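Local coordinates for protein GlcNAc Inducible Gene 2, GIG2 (PDB 6AKZ) that binds iron and probably acts as a cupin-type, metal-dependent oxygenase of the DUF1479 family, its gene being induced by N-acetylglucosamine, at residues Glu10-Leu15 and Thr309-Gly314; Trp132-Thr137 and Asp421-Ile426; Cys164-Asp169 and Phe224-Arg229; Ile178-Pro183 and His366-Tyr371. All blocks are in the same frame, centred on the assembly; numbering follows the deposited sequence.

The four contacts illustrate how chemistry follows position in a fold. Interaction 4 pairs two neighbouring strands of the main seven-stranded sheet, is buried, and combines a regular backbone ladder with arginine bonds near the iron. Interaction 2, likewise buried, touches it through Gln-136, which packs on Ile-178 and Leu-370; there a helix start meets the loop between helices 407-412 and 426-431 through bridging waters. Interaction 3, also buried, is purely van der Waals, its nearest atoms about 17 Å from those of interaction 4. Interaction 1, partly buried and with its centre about 25 Å from that of the chain, joins two loops by a lysine salt bridge; it and interaction 2 lie on opposite sides of the chain's centre.

Interaction 1 (Glu10-Leu15 and Thr309-Gly314); sequences ETPPDL and TPKFPG
Lys-311 NZ supplies the charged part of this contact, donating to two oxygens of segment 10-15. One is Pro-12 O at 2.7 Å, met nearly in line with the carbonyl bond (165° at the oxygen). The other is Asp-14 OD1, also 2.7 Å from NZ, a salt bridge in which the ammonium stands above the carboxylate plane. The lysine chain is straight to CE and then bends at chi4 (-59°), which turns NZ between the two acceptors.

Backbone bonding is sparse but direct: Leu-15 N reaches Pro-310 O at 3.0 Å. Pro-310 is the centre of an inverse gamma turn, and the contact as a whole fastens the modelled N-terminal segment, just before helix 18-26, to the loop between helix 278-287 and strand 322-323. A water adds a bridge, giving a hydrogen to Pro-13 O and accepting one from Phe-312 N.

Apolar contacts flank the polar ones. The rings of Pro-12 and Pro-313 lie side by side, CB to CB 3.9 Å, while Leu-15 CD1 comes within 3.7 Å of Phe-312 CB. Beyond the two segments, Trp-201 meets the Phe-312 ring edge-to-face, and Trp-292 touches both Pro-12 and Lys-311.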
loop_
_atom_site.group_PDB
_atom_site.type_symbol
_atom_site.label_atom_id
_atom_site.label_comp_id
_atom_site.label_asym_id
_atom_site.label_seq_id
_atom_site.Cartn_x
_atom_site.Cartn_y
_atom_site.Cartn_z
ATOM N N GLU A 10 4.755 -25.315 -13.304
ATOM C CA GLU A 10 4.954 -24.898 -14.726
ATOM C C GLU A 10 3.663 -24.289 -15.209
ATOM O O GLU A 10 3.654 -23.238 -15.796
ATOM C CB GLU A 10 5.344 -26.083 -15.618
ATOM N N THR A 11 2.559 -24.972 -14.958
ATOM C CA THR A 11 1.232 -24.458 -15.293
ATOM C C THR A 11 0.536 -23.950 -14.022
ATOM O O THR A 11 0.559 -24.622 -12.997
ATOM C CB THR A 11 0.440 -25.544 -16.012
ATOM O OG1 THR A 11 1.069 -25.737 -17.271
ATOM C CG2 THR A 11 -0.991 -25.165 -16.263
ATOM N N PRO A 12 -0.060 -22.740 -14.069
ATOM C CA PRO A 12 -0.752 -22.290 -12.861
ATOM C C PRO A 12 -1.991 -23.142 -12.585
ATOM O O PRO A 12 -2.643 -23.561 -13.539
ATOM C CB PRO A 12 -1.157 -20.811 -13.184
ATOM C CG PRO A 12 -0.524 -20.462 -14.500
ATOM C CD PRO A 12 -0.208 -21.778 -15.175
ATOM N N PRO A 13 -2.321 -23.386 -11.295
ATOM C CA PRO A 13 -3.512 -24.146 -10.990
ATOM C C PRO A 13 -4.789 -23.460 -11.434
ATOM O O PRO A 13 -4.838 -22.243 -11.676
ATOM C CB PRO A 13 -3.462 -24.340 -9.462
ATOM C CG PRO A 13 -2.598 -23.264 -8.963
ATOM C CD PRO A 13 -1.621 -22.960 -10.078
ATOM N N ASP A 14 -5.819 -24.275 -11.600
ATOM C CA ASP A 14 -7.145 -23.774 -11.840
ATOM C C ASP A 14 -7.698 -23.313 -10.482
ATOM O O ASP A 14 -7.381 -23.911 -9.435
ATOM C CB ASP A 14 -8.045 -24.873 -12.441
ATOM C CG ASP A 14 -7.900 -25.033 -13.959
ATOM O OD1 ASP A 14 -7.244 -24.218 -14.654
ATOM O OD2 ASP A 14 -8.520 -25.974 -14.495
ATOM N N LEU A 15 -8.448 -22.210 -10.488
ATOM C CA LEU A 15 -9.324 -21.870 -9.361
ATOM C C LEU A 15 -10.671 -22.543 -9.661
ATOM O O LEU A 15 -10.808 -23.185 -10.687
ATOM C CB LEU A 15 -9.503 -20.336 -9.251
ATOM C CG LEU A 15 -8.226 -19.501 -8.966
ATOM C CD1 LEU A 15 -8.582 -18.023 -9.033
ATOM C CD2 LEU A 15 -7.672 -19.834 -7.596
ATOM N N THR A 309 -9.923 -20.562 -19.358
ATOM C CA THR A 309 -9.526 -21.306 -18.113
ATOM C C THR A 309 -9.655 -20.371 -16.911
ATOM O O THR A 309 -9.274 -19.217 -17.043
ATOM C CB THR A 309 -8.052 -21.767 -18.105
ATOM O OG1 THR A 309 -7.209 -20.631 -17.811
ATOM C CG2 THR A 309 -7.645 -22.404 -19.461
ATOM N N PRO A 310 -10.075 -20.872 -15.745
ATOM C CA PRO A 310 -10.142 -20.050 -14.544
ATOM C C PRO A 310 -8.755 -19.908 -13.873
ATOM O O PRO A 310 -8.614 -20.143 -12.689
ATOM C CB PRO A 310 -11.090 -20.855 -13.668
ATOM C CG PRO A 310 -10.680 -22.257 -13.953
ATOM C CD PRO A 310 -10.417 -22.278 -15.433
ATOM N N LYS A 311 -7.741 -19.539 -14.633
ATOM C CA LYS A 311 -6.373 -19.403 -14.082
ATOM C C LYS A 311 -6.169 -17.924 -13.757
ATOM O O LYS A 311 -6.296 -17.074 -14.630
ATOM C CB LYS A 311 -5.313 -19.896 -15.076
ATOM C CG LYS A 311 -5.365 -21.443 -15.197
ATOM C CD LYS A 311 -4.267 -21.963 -16.067
ATOM C CE LYS A 311 -4.512 -23.412 -16.433
ATOM N NZ LYS A 311 -4.620 -24.300 -15.240
ATOM N N PHE A 312 -5.880 -17.669 -12.496
ATOM C CA PHE A 312 -5.475 -16.357 -11.975
ATOM C C PHE A 312 -4.165 -16.581 -11.224
ATOM O O PHE A 312 -4.143 -16.872 -10.014
ATOM C CB PHE A 312 -6.595 -15.771 -11.125
ATOM C CG PHE A 312 -7.668 -15.175 -11.943
ATOM C CD1 PHE A 312 -8.718 -15.973 -12.458
ATOM C CD2 PHE A 312 -7.607 -13.851 -12.313
ATOM C CE1 PHE A 312 -9.674 -15.415 -13.294
ATOM C CE2 PHE A 312 -8.586 -13.291 -13.145
ATOM C CZ PHE A 312 -9.617 -14.087 -13.647
ATOM N N PRO A 313 -3.069 -16.622 -11.981
ATOM C CA PRO A 313 -1.823 -17.059 -11.382
ATOM C C PRO A 313 -1.331 -16.208 -10.209
ATOM O O PRO A 313 -1.515 -14.972 -10.219
ATOM C CB PRO A 313 -0.842 -17.005 -12.538
ATOM C CG PRO A 313 -1.623 -16.795 -13.788
ATOM C CD PRO A 313 -2.941 -16.229 -13.395
ATOM N N GLY A 314 -0.799 -16.873 -9.191
ATOM C CA GLY A 314 -0.301 -16.212 -7.979
ATOM C C GLY A 314 -1.370 -15.825 -6.961
ATOM O O GLY A 314 -1.046 -15.224 -5.934
HETATM O O HOH W 1 -4.666 -19.561 -10.879
#

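Interaction 2 (Trp132-Thr137 and Asp421-Ile426); sequences WSKPQT and DLKNDI
Thr-137 OG1, Trp-132 O and Asp-421 OD2 all hold one water, which joins the two segments where direct polar bonds between them are lacking. The water gives its hydrogens to Asp-421 OD2 and Trp-132 O, each at 2.7 Å, and accepts from Thr-137 OG1. The setting is a helix N-terminus: Ser-133 is the N-cap of helix 134-140 and forms a capping box with Gln-136, although the bond from Gln-136 N to Ser-133 OG is weak. Gln-136 OE1 in turn accepts from both Ser-133 N and Ser-133 OG, the latter at 2.6 Å. Against this helix start lies the end of a 3-10 segment, 421-422, in the region leading to helix 426-431.

Asp-421 runs across Lys-134 at about a right angle. Its OD2 lies 3.3 Å from Lys-134 CA, and OD1 faces Lys-134 CG. With the aspartate so close to the first turn, the helix dipole would probably help to stabilise its charge. Chi1 of Lys-134 (-179°) sets CG anti to the backbone N, against the carboxylate; farther out the chain bends, and NZ forms a salt bridge with Glu-138. Lys-423 NZ binds the same glutamate, which probably offsets the repulsion between the two ammonium groups, 4.0 Å apart.

On the buried side, Phe-392 of helix 382-394 touches both Thr-137 and Leu-422. A second water gives a hydrogen to Asp-421 O and, weakly, to Thr-137 O. Beside it the threonine methyl CG2 touches both Asp-421 CB and Leu-422 CD2, 3.6 Å from each.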
loop_
_atom_site.group_PDB
_atom_site.type_symbol
_atom_site.label_atom_id
_atom_site.label_comp_id
_atom_site.label_asym_id
_atom_site.label_seq_id
_atom_site.Cartn_x
_atom_site.Cartn_y
_atom_site.Cartn_z
ATOM N N TRP A 132 0.953 1.227 19.565
ATOM C CA TRP A 132 0.573 2.519 20.125
ATOM C C TRP A 132 1.622 3.173 21.056
ATOM O O TRP A 132 1.305 4.079 21.852
ATOM C CB TRP A 132 -0.842 2.436 20.812
ATOM C CG TRP A 132 -1.943 1.742 20.016
ATOM C CD1 TRP A 132 -2.627 0.605 20.349
ATOM C CD2 TRP A 132 -2.393 2.087 18.693
ATOM N NE1 TRP A 132 -3.502 0.224 19.336
ATOM C CE2 TRP A 132 -3.370 1.120 18.305
ATOM C CE3 TRP A 132 -2.098 3.133 17.821
ATOM C CZ2 TRP A 132 -4.035 1.177 17.099
ATOM C CZ3 TRP A 132 -2.771 3.160 16.564
ATOM C CH2 TRP A 132 -3.728 2.210 16.243
ATOM N N SER A 133 2.868 2.703 20.977
ATOM C CA SER A 133 3.909 3.226 21.864
ATOM C C SER A 133 4.126 4.704 21.663
ATOM O O SER A 133 3.805 5.268 20.587
ATOM C CB SER A 133 5.239 2.453 21.594
ATOM O OG SER A 133 5.800 2.778 20.334
ATOM N N LYS A 134 4.713 5.374 22.664
ATOM C CA LYS A 134 5.004 6.765 22.531
ATOM C C LYS A 134 5.858 7.119 21.279
ATOM O O LYS A 134 5.586 8.124 20.596
ATOM C CB LYS A 134 5.696 7.292 23.799
ATOM C CG LYS A 134 6.019 8.800 23.751
ATOM C CD LYS A 134 7.061 9.121 24.818
ATOM C CE LYS A 134 6.852 10.484 25.458
ATOM N NZ LYS A 134 7.916 11.484 25.120
ATOM N N PRO A 135 6.933 6.318 21.008
ATOM C CA PRO A 135 7.690 6.722 19.821
ATOM C C PRO A 135 6.862 6.641 18.523
ATOM O O PRO A 135 7.075 7.480 17.616
ATOM C CB PRO A 135 8.893 5.771 19.786
ATOM C CG PRO A 135 8.835 4.972 21.089
ATOM C CD PRO A 135 7.602 5.265 21.800
ATOM N N GLN A 136 6.009 5.634 18.413
ATOM C CA GLN A 136 5.077 5.532 17.315
ATOM C C GLN A 136 4.120 6.718 17.165
ATOM O O GLN A 136 3.994 7.335 16.068
ATOM C CB GLN A 136 4.346 4.215 17.314
ATOM C CG GLN A 136 5.227 3.054 16.917
ATOM C CD GLN A 136 4.593 1.772 17.322
ATOM O OE1 GLN A 136 4.347 1.513 18.533
ATOM N NE2 GLN A 136 4.350 0.902 16.311
ATOM N N THR A 137 3.521 7.117 18.266
ATOM C CA THR A 137 2.594 8.229 18.279
ATOM C C THR A 137 3.333 9.498 17.977
ATOM O O THR A 137 2.896 10.298 17.111
ATOM C CB THR A 137 1.809 8.284 19.619
ATOM O OG1 THR A 137 1.019 7.125 19.702
ATOM C CG2 THR A 137 0.890 9.467 19.683
ATOM N N ASP A 421 0.632 11.522 24.650
ATOM C CA ASP A 421 1.604 11.442 23.522
ATOM C C ASP A 421 1.094 12.195 22.286
ATOM O O ASP A 421 1.848 12.498 21.355
ATOM C CB ASP A 421 1.852 9.988 23.140
ATOM C CG ASP A 421 2.452 9.164 24.278
ATOM O OD1 ASP A 421 3.012 9.814 25.188
ATOM O OD2 ASP A 421 2.434 7.905 24.225
ATOM N N LEU A 422 -0.207 12.484 22.251
ATOM C CA LEU A 422 -0.773 13.251 21.189
ATOM C C LEU A 422 -0.608 14.715 21.432
ATOM O O LEU A 422 -0.897 15.459 20.576
ATOM C CB LEU A 422 -2.249 12.869 20.982
ATOM C CG LEU A 422 -2.538 11.408 20.657
ATOM C CD1 LEU A 422 -3.959 10.970 20.944
ATOM C CD2 LEU A 422 -2.207 11.208 19.184
ATOM N N LYS A 423 -0.092 15.133 22.604
ATOM C CA LYS A 423 0.329 16.454 22.840
ATOM C C LYS A 423 -0.827 17.484 22.743
ATOM O O LYS A 423 -0.618 18.620 22.296
ATOM C CB LYS A 423 1.498 16.873 21.957
ATOM C CG LYS A 423 2.592 15.832 21.684
ATOM C CD LYS A 423 3.543 15.565 22.814
ATOM C CE LYS A 423 4.546 14.481 22.382
ATOM N NZ LYS A 423 5.086 13.757 23.548
ATOM N N ASN A 424 -2.011 16.992 23.095
ATOM C CA ASN A 424 -3.273 17.717 22.911
ATOM C C ASN A 424 -3.361 18.444 21.532
ATOM O O ASN A 424 -3.937 19.497 21.407
ATOM C CB ASN A 424 -3.545 18.625 24.155
ATOM C CG ASN A 424 -5.018 18.926 24.333
ATOM O OD1 ASN A 424 -5.905 18.086 24.045
ATOM N ND2 ASN A 424 -5.306 20.145 24.721
ATOM N N ASP A 425 -2.836 17.834 20.464
ATOM C CA ASP A 425 -2.960 18.419 19.114
ATOM C C ASP A 425 -4.266 17.906 18.489
ATOM O O ASP A 425 -4.411 16.717 18.258
ATOM C CB ASP A 425 -1.817 17.915 18.228
ATOM C CG ASP A 425 -1.829 18.561 16.866
ATOM O OD1 ASP A 425 -2.684 18.248 16.037
ATOM O OD2 ASP A 425 -0.957 19.404 16.606
ATOM N N ILE A 426 -5.173 18.816 18.161
ATOM C CA ILE A 426 -6.499 18.437 17.712
ATOM C C ILE A 426 -6.472 17.684 16.365
ATOM O O ILE A 426 -7.192 16.737 16.138
ATOM C CB ILE A 426 -7.434 19.683 17.680
ATOM C CG1 ILE A 426 -8.872 19.237 17.594
ATOM C CG2 ILE A 426 -7.098 20.623 16.523
ATOM C CD1 ILE A 426 -9.828 20.422 17.757
HETATM O O HOH W 2 0.827 6.661 22.487
HETATM O O HOH W 3 2.325 13.025 18.883
#

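Interaction 3 (Cys164-Asp169 and Phe224-Arg229); sequences CLIDLD and FKLDER
Leu-226 extends toward segment 164-169 and meets two of its side chains with a single methyl. From CB, which points at the opposite segment, the chain continues through CG, placed anti to the carbonyl carbon (chi1 -64°), and CG and CD2 make no close approach across the contact. CD1 does the touching: it lies 4.0 Å from Leu-168 CD2 and 4.1 Å from Ile-166 CD1, so three terminal methyls converge. The isoleucine crosses the leucine at about a right angle, whereas Leu-168 comes in at a slant.

A sulfur contact lies alongside. Cys-164 SG, set anti to its own backbone N (chi1 -173°), approaches Asp-227 O at 3.8 Å and Asp-227 CA at 3.9 Å; it rests against the main chain rather than against the aspartate side chain. That carboxylate is engaged elsewhere, accepting from the backbone N atoms of Glu-159 and Asp-160.

The contact joins segment 164-169, with its short strand 166-167, to the loop between helix 211-214 and strand 256-261; Leu-165 and Asp-167 have backbone bonds to Ile-379 and Leu-377. Asp-167 also forms a salt bridge with Arg-451 of helix 445-460, and Tyr-157 bonds to the backbone of Phe-224 and Leu-226. With methyl and sulfur contacts at van der Waals range and no directional bond between the segments, their fit depends on shape and burial, while polar bonds to neighbouring parts of the chain fix each backbone.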
loop_
_atom_site.group_PDB
_atom_site.type_symbol
_atom_site.label_atom_id
_atom_site.label_comp_id
_atom_site.label_asym_id
_atom_site.label_seq_id
_atom_site.Cartn_x
_atom_site.Cartn_y
_atom_site.Cartn_z
ATOM N N CYS A 164 -17.657 11.795 -4.708
ATOM C CA CYS A 164 -16.785 10.690 -4.304
ATOM C C CYS A 164 -16.456 10.835 -2.819
ATOM O O CYS A 164 -15.897 11.893 -2.361
ATOM C CB CYS A 164 -15.503 10.715 -5.117
ATOM S SG CYS A 164 -14.444 9.300 -4.869
ATOM N N LEU A 165 -16.713 9.782 -2.043
ATOM C CA LEU A 165 -16.596 9.862 -0.581
ATOM C C LEU A 165 -15.153 9.678 -0.067
ATOM O O LEU A 165 -14.841 8.719 0.650
ATOM C CB LEU A 165 -17.588 8.910 0.094
ATOM C CG LEU A 165 -19.051 9.313 -0.168
ATOM C CD1 LEU A 165 -19.907 8.230 0.468
ATOM C CD2 LEU A 165 -19.386 10.675 0.439
ATOM N N ILE A 166 -14.302 10.650 -0.393
ATOM C CA ILE A 166 -12.912 10.650 0.038
ATOM C C ILE A 166 -12.474 12.079 0.327
ATOM O O ILE A 166 -12.936 13.041 -0.340
ATOM C CB ILE A 166 -12.020 9.910 -0.951
ATOM C CG1 ILE A 166 -10.571 9.865 -0.462
ATOM C CG2 ILE A 166 -12.055 10.561 -2.314
ATOM C CD1 ILE A 166 -9.730 8.871 -1.276
ATOM N N ASP A 167 -11.608 12.212 1.328
ATOM C CA ASP A 167 -10.972 13.448 1.684
ATOM C C ASP A 167 -9.472 13.238 1.766
ATOM O O ASP A 167 -8.923 12.766 2.754
ATOM C CB ASP A 167 -11.566 13.987 2.993
ATOM C CG ASP A 167 -10.762 15.185 3.566
ATOM O OD1 ASP A 167 -10.053 15.892 2.792
ATOM O OD2 ASP A 167 -10.892 15.450 4.785
ATOM N N LEU A 168 -8.802 13.608 0.687
ATOM C CA LEU A 168 -7.371 13.359 0.584
ATOM C C LEU A 168 -6.571 14.320 1.444
ATOM O O LEU A 168 -5.397 14.075 1.713
ATOM C CB LEU A 168 -6.965 13.484 -0.886
ATOM C CG LEU A 168 -7.311 12.256 -1.716
ATOM C CD1 LEU A 168 -7.100 12.565 -3.202
ATOM C CD2 LEU A 168 -6.497 11.050 -1.367
ATOM N N ASP A 169 -7.206 15.367 1.921
ATOM C CA ASP A 169 -6.578 16.261 2.887
ATOM C C ASP A 169 -6.501 15.675 4.286
ATOM O O ASP A 169 -5.923 16.298 5.197
ATOM C CB ASP A 169 -7.364 17.575 2.997
ATOM C CG ASP A 169 -7.316 18.386 1.755
ATOM O OD1 ASP A 169 -6.402 18.177 0.927
ATOM O OD2 ASP A 169 -8.199 19.266 1.591
ATOM N N PHE A 224 -3.289 7.105 -10.147
ATOM C CA PHE A 224 -3.496 8.137 -9.149
ATOM C C PHE A 224 -4.899 8.641 -9.075
ATOM O O PHE A 224 -5.166 9.456 -8.205
ATOM C CB PHE A 224 -2.466 9.239 -9.272
ATOM C CG PHE A 224 -1.104 8.729 -9.044
ATOM C CD1 PHE A 224 -0.577 8.656 -7.748
ATOM C CD2 PHE A 224 -0.369 8.168 -10.094
ATOM C CE1 PHE A 224 0.671 8.110 -7.521
ATOM C CE2 PHE A 224 0.884 7.626 -9.863
ATOM C CZ PHE A 224 1.382 7.561 -8.560
ATOM N N LYS A 225 -5.770 8.152 -9.964
ATOM C CA LYS A 225 -7.161 8.556 -9.965
ATOM C C LYS A 225 -7.976 7.599 -9.061
ATOM O O LYS A 225 -7.986 6.386 -9.302
ATOM C CB LYS A 225 -7.689 8.483 -11.381
ATOM C CG LYS A 225 -9.138 8.843 -11.488
ATOM C CD LYS A 225 -9.539 8.996 -12.969
ATOM C CE LYS A 225 -11.060 9.246 -13.081
ATOM N NZ LYS A 225 -11.274 9.615 -14.520
ATOM N N LEU A 226 -8.683 8.151 -8.089
ATOM C CA LEU A 226 -9.268 7.378 -7.069
ATOM C C LEU A 226 -10.794 7.248 -7.073
ATOM O O LEU A 226 -11.375 6.684 -6.171
ATOM C CB LEU A 226 -8.720 7.866 -5.750
ATOM C CG LEU A 226 -7.247 7.701 -5.513
ATOM C CD1 LEU A 226 -6.902 8.165 -4.105
ATOM C CD2 LEU A 226 -6.687 6.303 -5.754
ATOM N N ASP A 227 -11.435 7.760 -8.096
ATOM C CA ASP A 227 -12.906 7.727 -8.143
ATOM C C ASP A 227 -13.513 6.361 -7.905
ATOM O O ASP A 227 -14.452 6.234 -7.109
ATOM C CB ASP A 227 -13.402 8.272 -9.489
ATOM C CG ASP A 227 -13.015 9.712 -9.749
ATOM O OD1 ASP A 227 -11.820 10.088 -9.715
ATOM O OD2 ASP A 227 -13.938 10.516 -10.070
ATOM N N GLU A 228 -13.001 5.336 -8.566
ATOM C CA GLU A 228 -13.533 3.995 -8.449
ATOM C C GLU A 228 -12.893 3.292 -7.241
ATOM O O GLU A 228 -13.579 2.590 -6.495
ATOM C CB GLU A 228 -13.260 3.162 -9.719
ATOM C CG GLU A 228 -13.997 3.661 -10.937
ATOM C CD GLU A 228 -13.331 4.842 -11.570
ATOM O OE1 GLU A 228 -12.101 5.025 -11.410
ATOM O OE2 GLU A 228 -14.023 5.580 -12.279
ATOM N N ARG A 229 -11.580 3.483 -7.040
ATOM C CA ARG A 229 -10.910 2.772 -5.935
ATOM C C ARG A 229 -11.427 3.042 -4.536
ATOM O O ARG A 229 -11.327 2.193 -3.654
ATOM C CB ARG A 229 -9.397 3.056 -6.008
ATOM C CG ARG A 229 -8.620 1.868 -5.467
ATOM C CD ARG A 229 -7.163 2.034 -5.766
ATOM N NE ARG A 229 -6.450 0.829 -5.376
ATOM C CZ ARG A 229 -5.412 0.317 -6.047
ATOM N NH1 ARG A 229 -4.908 0.949 -7.137
ATOM N NH2 ARG A 229 -4.859 -0.788 -5.620
#

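Interaction 4 (Ile178-Pro183 and His366-Tyr371); sequences IRIREP and HSSVLY
Arg-179 and Tyr-371 are joined by a nearly straight bond, NE to OH 3.1 Å with 167° at the hydrogen. NH1 of the same guanidinium donates to Ser-367 OG at 3.0 Å and, weakly, to Ser-367 O. A bend at chi3 (60°) turns NE out of the extended line of the chain, and the group then spans residues 367 and 371 of the partner strand. Val-369 CG2 lies over one guanidinium face, 3.6 Å above its plane. Ser-367 OG has a second partner in Gly-270 O, and a water bonded to Tyr-371 OH makes a weak bond with NH2.

Beneath this cluster runs an antiparallel ladder. Arg-179 with Val-369 and Arg-181 with Ser-367 are the hydrogen-bonded pairs, exemplified by Ser-367 N to Arg-181 O at 2.9 Å; Ile-178 with Leu-370 and Ile-180 with Ser-368 are non-hydrogen-bonded. At the latter pair Ser-368 CA approaches Arg-179 O at 3.0 Å in a CA-H...O contact.

The other face mixes apolar and polar groups: Ile-178 CG2 packs on Leu-370 CG, and Ile-180 CG2 lies 3.2 Å from Ser-368 OG, which is itself hydrogen-bonded to His-366 ND1. Phe-103 of helix 96-112 stacks on the histidine ring. Strands 178-181 and 367-371 are neighbours in the main sheet of this cupin-clan protein, and the Tyr-371 side chain lies about 7 Å from the iron held by His-192, Asp-194 and His-355.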
loop_
_atom_site.group_PDB
_atom_site.type_symbol
_atom_site.label_atom_id
_atom_site.label_comp_id
_atom_site.label_asym_id
_atom_site.label_seq_id
_atom_site.Cartn_x
_atom_site.Cartn_y
_atom_site.Cartn_z
ATOM N N ILE A 178 6.442 -2.572 14.023
ATOM C CA ILE A 178 7.802 -2.246 13.733
ATOM C C ILE A 178 8.575 -3.525 13.311
ATOM O O ILE A 178 8.185 -4.642 13.595
ATOM C CB ILE A 178 8.443 -1.493 14.899
ATOM C CG1 ILE A 178 8.650 -2.371 16.101
ATOM C CG2 ILE A 178 7.578 -0.256 15.299
ATOM C CD1 ILE A 178 9.510 -1.722 17.189
ATOM N N ARG A 179 9.656 -3.308 12.568
ATOM C CA ARG A 179 10.594 -4.351 12.220
ATOM C C ARG A 179 11.972 -3.972 12.741
ATOM O O ARG A 179 12.422 -2.815 12.637
ATOM C CB ARG A 179 10.617 -4.570 10.721
ATOM C CG ARG A 179 11.860 -5.362 10.313
ATOM C CD ARG A 179 11.837 -5.697 8.859
ATOM N NE ARG A 179 11.788 -4.578 7.878
ATOM C CZ ARG A 179 12.784 -3.783 7.491
ATOM N NH1 ARG A 179 13.941 -3.761 8.142
ATOM N NH2 ARG A 179 12.613 -2.983 6.414
ATOM N N ILE A 180 12.626 -4.913 13.430
ATOM C CA ILE A 180 14.012 -4.716 13.810
ATOM C C ILE A 180 14.708 -6.002 13.383
ATOM O O ILE A 180 14.554 -7.025 14.065
ATOM C CB ILE A 180 14.193 -4.516 15.334
ATOM C CG1 ILE A 180 13.394 -3.302 15.802
ATOM C CG2 ILE A 180 15.653 -4.263 15.685
ATOM C CD1 ILE A 180 13.361 -3.119 17.306
ATOM N N ARG A 181 15.354 -5.975 12.204
ATOM C CA ARG A 181 15.914 -7.147 11.555
ATOM C C ARG A 181 17.421 -7.202 11.823
ATOM O O ARG A 181 18.168 -6.321 11.452
ATOM C CB ARG A 181 15.673 -7.150 10.089
ATOM C CG ARG A 181 16.166 -8.419 9.353
ATOM C CD ARG A 181 15.621 -8.417 7.966
ATOM N NE ARG A 181 16.183 -9.503 7.179
ATOM C CZ ARG A 181 16.005 -9.661 5.879
ATOM N NH1 ARG A 181 15.297 -8.795 5.161
ATOM N NH2 ARG A 181 16.531 -10.711 5.278
ATOM N N GLU A 182 17.833 -8.215 12.598
ATOM C CA GLU A 182 19.268 -8.437 12.847
ATOM C C GLU A 182 19.966 -9.011 11.595
ATOM O O GLU A 182 19.368 -9.782 10.837
ATOM C CB GLU A 182 19.487 -9.366 14.063
ATOM C CG GLU A 182 19.081 -8.710 15.379
ATOM C CD GLU A 182 19.888 -7.486 15.742
ATOM O OE1 GLU A 182 21.119 -7.477 15.539
ATOM O OE2 GLU A 182 19.311 -6.480 16.207
ATOM N N PRO A 183 21.284 -8.744 11.466
ATOM C CA PRO A 183 22.022 -9.420 10.394
ATOM C C PRO A 183 21.943 -10.896 10.517
ATOM O O PRO A 183 21.924 -11.438 11.652
ATOM C CB PRO A 183 23.450 -8.952 10.601
ATOM C CG PRO A 183 23.327 -7.595 11.241
ATOM C CD PRO A 183 22.082 -7.705 12.111
ATOM N N HIS A 366 21.507 -3.679 12.739
ATOM C CA HIS A 366 20.079 -3.888 12.587
ATOM C C HIS A 366 19.527 -2.992 11.445
ATOM O O HIS A 366 20.040 -1.907 11.171
ATOM C CB HIS A 366 19.325 -3.630 13.953
ATOM C CG HIS A 366 19.425 -2.218 14.407
ATOM N ND1 HIS A 366 18.467 -1.266 14.081
ATOM C CD2 HIS A 366 20.368 -1.556 15.136
ATOM C CE1 HIS A 366 18.808 -0.106 14.606
ATOM N NE2 HIS A 366 19.983 -0.242 15.187
ATOM N N SER A 367 18.567 -3.578 10.729
ATOM C CA SER A 367 17.781 -2.916 9.716
ATOM C C SER A 367 16.339 -2.810 10.347
ATOM O O SER A 367 15.595 -3.782 10.457
ATOM C CB SER A 367 17.753 -3.718 8.460
ATOM O OG SER A 367 16.836 -3.165 7.604
ATOM N N SER A 368 16.004 -1.598 10.760
ATOM C CA SER A 368 14.797 -1.337 11.543
ATOM C C SER A 368 14.013 -0.175 10.944
ATOM O O SER A 368 14.585 0.837 10.512
ATOM C CB SER A 368 15.173 -0.988 12.917
ATOM O OG SER A 368 15.994 -2.022 13.494
ATOM N N VAL A 369 12.703 -0.410 10.899
ATOM C CA VAL A 369 11.782 0.554 10.376
ATOM C C VAL A 369 10.509 0.602 11.190
ATOM O O VAL A 369 10.118 -0.347 11.884
ATOM C CB VAL A 369 11.466 0.364 8.883
ATOM C CG1 VAL A 369 12.721 0.325 8.049
ATOM C CG2 VAL A 369 10.583 -0.853 8.620
ATOM N N LEU A 370 9.827 1.723 11.040
ATOM C CA LEU A 370 8.498 1.906 11.670
ATOM C C LEU A 370 7.512 2.109 10.537
ATOM O O LEU A 370 7.658 3.063 9.774
ATOM C CB LEU A 370 8.586 3.138 12.533
ATOM C CG LEU A 370 7.419 3.663 13.423
ATOM C CD1 LEU A 370 8.108 4.629 14.383
ATOM C CD2 LEU A 370 6.431 4.441 12.563
ATOM N N TYR A 371 6.634 1.140 10.375
ATOM C CA TYR A 371 5.656 1.123 9.297
ATOM C C TYR A 371 4.580 2.161 9.525
ATOM O O TYR A 371 4.020 2.229 10.621
ATOM C CB TYR A 371 4.985 -0.236 9.116
ATOM C CG TYR A 371 5.985 -1.270 8.535
ATOM C CD1 TYR A 371 6.164 -1.411 7.176
ATOM C CD2 TYR A 371 6.784 -2.006 9.389
ATOM C CE1 TYR A 371 7.112 -2.312 6.650
ATOM C CE2 TYR A 371 7.711 -2.921 8.861
ATOM C CZ TYR A 371 7.885 -3.063 7.520
ATOM O OH TYR A 371 8.849 -3.940 6.999
HETATM O O HOH W 4 9.913 -3.404 4.248
#